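D-alanyl transferase DltD (Enterococcus faecalis, PDB 6O93) probably transfers D-alanine in the D-alanylation of lipoteichoic acid in the Gram-positive cell wall, and belongs to the SGNH-hydrolase clan. Local coordinates at residues A[57-62]-A[209-214]. Residues are numbered along the deposited sequence; the frame is centred on the assembly and turned at random.
Sequences PSVLSE and KDMKQL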
ATOM      1  N   PRO A  57      -4.002 -12.589  -5.687  1.00 21.92           N
ATOM      2  CA  PRO A  57      -2.716 -12.869  -6.350  1.00 21.73           C
ATOM      3  C   PRO A  57      -1.809 -13.810  -5.575  1.00 22.64           C
ATOM      4  O   PRO A  57      -1.064 -14.579  -6.192  1.00 23.63           O
ATOM      5  CB  PRO A  57      -2.090 -11.476  -6.495  1.00 20.85           C
ATOM      6  CG  PRO A  57      -3.252 -10.549  -6.532  1.00 20.98           C
ATOM      7  CD  PRO A  57      -4.274 -11.142  -5.608  1.00 21.19           C
ATOM      8  N   SER A  58      -1.837 -13.770  -4.240  1.00 22.63           N
ATOM      9  CA  SER A  58      -1.017 -14.689  -3.458  1.00 22.39           C
ATOM     10  C   SER A  58      -1.422 -16.138  -3.691  1.00 23.20           C
ATOM     11  O   SER A  58      -0.569 -17.033  -3.663  1.00 23.35           O
ATOM     12  CB  SER A  58      -1.116 -14.350  -1.969  1.00 22.26           C
ATOM     13  OG  SER A  58      -0.524 -13.093  -1.687  1.00 20.32           O
ATOM     14  N   VAL A  59      -2.711 -16.390  -3.922  1.00 23.25           N
ATOM     15  CA  VAL A  59      -3.178 -17.757  -4.128  1.00 23.57           C
ATOM     16  C   VAL A  59      -2.946 -18.192  -5.568  1.00 23.79           C
ATOM     17  O   VAL A  59      -2.483 -19.310  -5.823  1.00 25.34           O
ATOM     18  CB  VAL A  59      -4.661 -17.873  -3.736  1.00 23.91           C
ATOM     19  CG1 VAL A  59      -5.150 -19.303  -3.929  1.00 24.47           C
ATOM     20  CG2 VAL A  59      -4.867 -17.420  -2.298  1.00 24.80           C
ATOM     21  N   LEU A  60      -3.265 -17.324  -6.530  1.00 22.38           N
ATOM     22  CA  LEU A  60      -3.075 -17.671  -7.933  1.00 21.99           C
ATOM     23  C   LEU A  60      -1.603 -17.903  -8.250  1.00 21.66           C
ATOM     24  O   LEU A  60      -1.262 -18.807  -9.022  1.00 21.83           O
ATOM     25  CB  LEU A  60      -3.652 -16.569  -8.825  1.00 21.61           C
ATOM     26  CG  LEU A  60      -5.169 -16.366  -8.736  1.00 21.29           C
ATOM     27  CD1 LEU A  60      -5.600 -15.122  -9.488  1.00 20.47           C
ATOM     28  CD2 LEU A  60      -5.907 -17.585  -9.269  1.00 22.10           C
ATOM     29  N   SER A  61      -0.713 -17.098  -7.665  1.00 20.75           N
ATOM     30  CA  SER A  61       0.712 -17.260  -7.936  1.00 22.15           C
ATOM     31  C   SER A  61       1.227 -18.593  -7.405  1.00 23.59           C
ATOM     32  O   SER A  61       2.058 -19.242  -8.049  1.00 23.45           O
ATOM     33  CB  SER A  61       1.499 -16.101  -7.324  1.00 22.63           C
ATOM     34  OG  SER A  61       1.213 -14.884  -7.988  1.00 23.30           O
ATOM     35  N   GLU A  62       0.746 -19.014  -6.234  1.00 24.67           N
ATOM     36  CA  GLU A  62       1.155 -20.301  -5.680  1.00 26.36           C
ATOM     37  C   GLU A  62       0.513 -21.457  -6.439  1.00 27.00           C
ATOM     38  O   GLU A  62       1.165 -22.476  -6.698  1.00 27.41           O
ATOM     39  CB  GLU A  62       0.791 -20.364  -4.196  1.00 28.29           C
ATOM     40  CG  GLU A  62       1.335 -21.575  -3.450  1.00 31.39           C
ATOM     41  CD  GLU A  62       2.846 -21.562  -3.335  1.00 33.56           C
ATOM     42  OE1 GLU A  62       3.508 -22.331  -4.060  1.00 35.84           O
ATOM     43  OE2 GLU A  62       3.373 -20.772  -2.525  1.00 34.49           O
ATOM     44  N   LYS A 209      -5.782 -23.890   1.228  1.00 39.54           N
ATOM     45  CA  LYS A 209      -7.193 -24.257   1.212  1.00 40.18           C
ATOM     46  C   LYS A 209      -7.869 -23.746  -0.055  1.00 37.08           C
ATOM     47  O   LYS A 209      -8.610 -24.483  -0.718  1.00 36.80           O
ATOM     48  CB  LYS A 209      -7.897 -23.712   2.457  1.00 42.42           C
ATOM     49  CG  LYS A 209      -9.378 -24.061   2.533  1.00 46.28           C
ATOM     50  CD  LYS A 209     -10.033 -23.487   3.783  1.00 48.89           C
ATOM     51  CE  LYS A 209     -11.503 -23.875   3.863  1.00 52.47           C
ATOM     52  NZ  LYS A 209     -12.166 -23.344   5.089  1.00 54.40           N
ATOM     53  N   ASP A 210      -7.615 -22.485  -0.413  1.00 33.79           N
ATOM     54  CA  ASP A 210      -8.260 -21.900  -1.584  1.00 32.24           C
ATOM     55  C   ASP A 210      -7.706 -22.475  -2.881  1.00 31.84           C
ATOM     56  O   ASP A 210      -8.404 -22.475  -3.901  1.00 32.24           O
ATOM     57  CB  ASP A 210      -8.098 -20.380  -1.566  1.00 29.92           C
ATOM     58  CG  ASP A 210      -8.809 -19.732  -0.396  1.00 29.31           C
ATOM     59  OD1 ASP A 210      -9.525 -20.451   0.335  1.00 30.52           O
ATOM     60  OD2 ASP A 210      -8.653 -18.508  -0.204  1.00 27.86           O
ATOM     61  N   MET A 211      -6.462 -22.964  -2.868  1.00 31.92           N
ATOM     62  CA  MET A 211      -5.906 -23.597  -4.059  1.00 33.67           C
ATOM     63  C   MET A 211      -6.764 -24.766  -4.525  1.00 35.19           C
ATOM     64  O   MET A 211      -6.848 -25.034  -5.728  1.00 34.29           O
ATOM     65  CB  MET A 211      -4.478 -24.069  -3.788  1.00 34.96           C
ATOM     66  CG  MET A 211      -3.427 -22.980  -3.932  1.00 35.09           C
ATOM     67  SD  MET A 211      -1.788 -23.496  -3.381  1.00 36.45           S
ATOM     68  CE  MET A 211      -1.526 -24.960  -4.374  1.00 39.26           C
ATOM     69  N   LYS A 212      -7.410 -25.468  -3.590  1.00 36.97           N
ATOM     70  CA  LYS A 212      -8.259 -26.602  -3.935  1.00 39.17           C
ATOM     71  C   LYS A 212      -9.509 -26.193  -4.705  1.00 39.41           C
ATOM     72  O   LYS A 212     -10.196 -27.069  -5.242  1.00 40.56           O
ATOM     73  CB  LYS A 212      -8.659 -27.353  -2.664  1.00 41.59           C
ATOM     74  CG  LYS A 212      -7.475 -27.896  -1.872  1.00 43.15           C
ATOM     75  CD  LYS A 212      -7.920 -28.600  -0.600  1.00 46.30           C
ATOM     76  CE  LYS A 212      -6.731 -29.169   0.159  1.00 48.68           C
ATOM     77  NZ  LYS A 212      -7.128 -29.760   1.468  1.00 51.72           N
ATOM     78  N   GLN A 213      -9.819 -24.899  -4.771  1.00 38.52           N
ATOM     79  CA  GLN A 213     -10.965 -24.415  -5.526  1.00 39.02           C
ATOM     80  C   GLN A 213     -10.630 -24.090  -6.974  1.00 37.14           C
ATOM     81  O   GLN A 213     -11.549 -23.906  -7.779  1.00 37.95           O
ATOM     82  CB  GLN A 213     -11.547 -23.161  -4.859  1.00 39.35           C
ATOM     83  CG  GLN A 213     -12.121 -23.388  -3.473  1.00 41.76           C
ATOM     84  CD  GLN A 213     -12.616 -22.102  -2.833  1.00 43.16           C
ATOM     85  OE1 GLN A 213     -11.996 -21.048  -2.969  1.00 41.98           O
ATOM     86  NE2 GLN A 213     -13.744 -22.184  -2.138  1.00 45.95           N
ATOM     87  N   LEU A 214      -9.351 -24.017  -7.324  1.00 35.58           N
ATOM     88  CA  LEU A 214      -8.932 -23.548  -8.633  1.00 34.14           C
ATOM     89  C   LEU A 214      -8.664 -24.718  -9.576  1.00 33.37           C
ATOM     90  O   LEU A 214      -8.224 -25.786  -9.142  1.00 34.49           O
ATOM     91  CB  LEU A 214      -7.662 -22.701  -8.510  1.00 33.24           C
ATOM     92  CG  LEU A 214      -7.802 -21.409  -7.706  1.00 32.66           C
ATOM     93  CD1 LEU A 214      -6.430 -20.893  -7.315  1.00 31.60           C
ATOM     94  CD2 LEU A 214      -8.565 -20.357  -8.501  1.00 32.30           C
TER
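Pro-57 O is held by two donors, both from Ser-61: the helical N-H, with Ser-61 N 2.9 Å from Pro-57 O, and the hydroxyl, with Ser-61 OG also 2.9 Å from Pro-57 O. The hydroxyl approaches from above the carbonyl plane, about 29° out of it. Serine suits this place because its short side chain, with chi1 -68°, can fold back onto the preceding turn; proline suits the first turn, where no backbone N-H is needed for the helix. The contact itself is apolar, and no hydrogen bond crosses it. Val-59 points toward 209-214 and sets CG1, anti to the backbone N (chi1 -179°), against three residues: CG1 lies 3.9 Å from Asp-210 CB, 4.1 Å from Met-211 CG and 4.0 Å from Leu-214 CD1. Valine branches at CB, so this one methyl meets all three close to its own backbone. A type I turn from Met-211 to Leu-214 brings Leu-214 back, so that Leu-60 CD2 meets Leu-214 CD1 at 3.9 Å, the two side chains crossing nearly at right angles; leucine suits both places, its CG branch carrying methyls farther from the backbone. At the other edge the flexible thioether of Met-211, bent at chi3, crosses the aliphatic part of Glu-62 obliquely, with Met-211 SD 3.7 Å from Glu-62 CG. The Glu-62 chain bends at chi2 and carries its carboxylate away to a salt bridge with Arg-69. This is peripheral helix packing in an alpha/beta fold consistent with the SGNH-hydrolase clan: Val-59 and Glu-62 also touch Val-207 of helix 204-211, while Pro-57 and Leu-60 touch helix 352-367 and Ser-58 and Ser-61 rest on strand 69-73, an outermost strand of the parallel sheet.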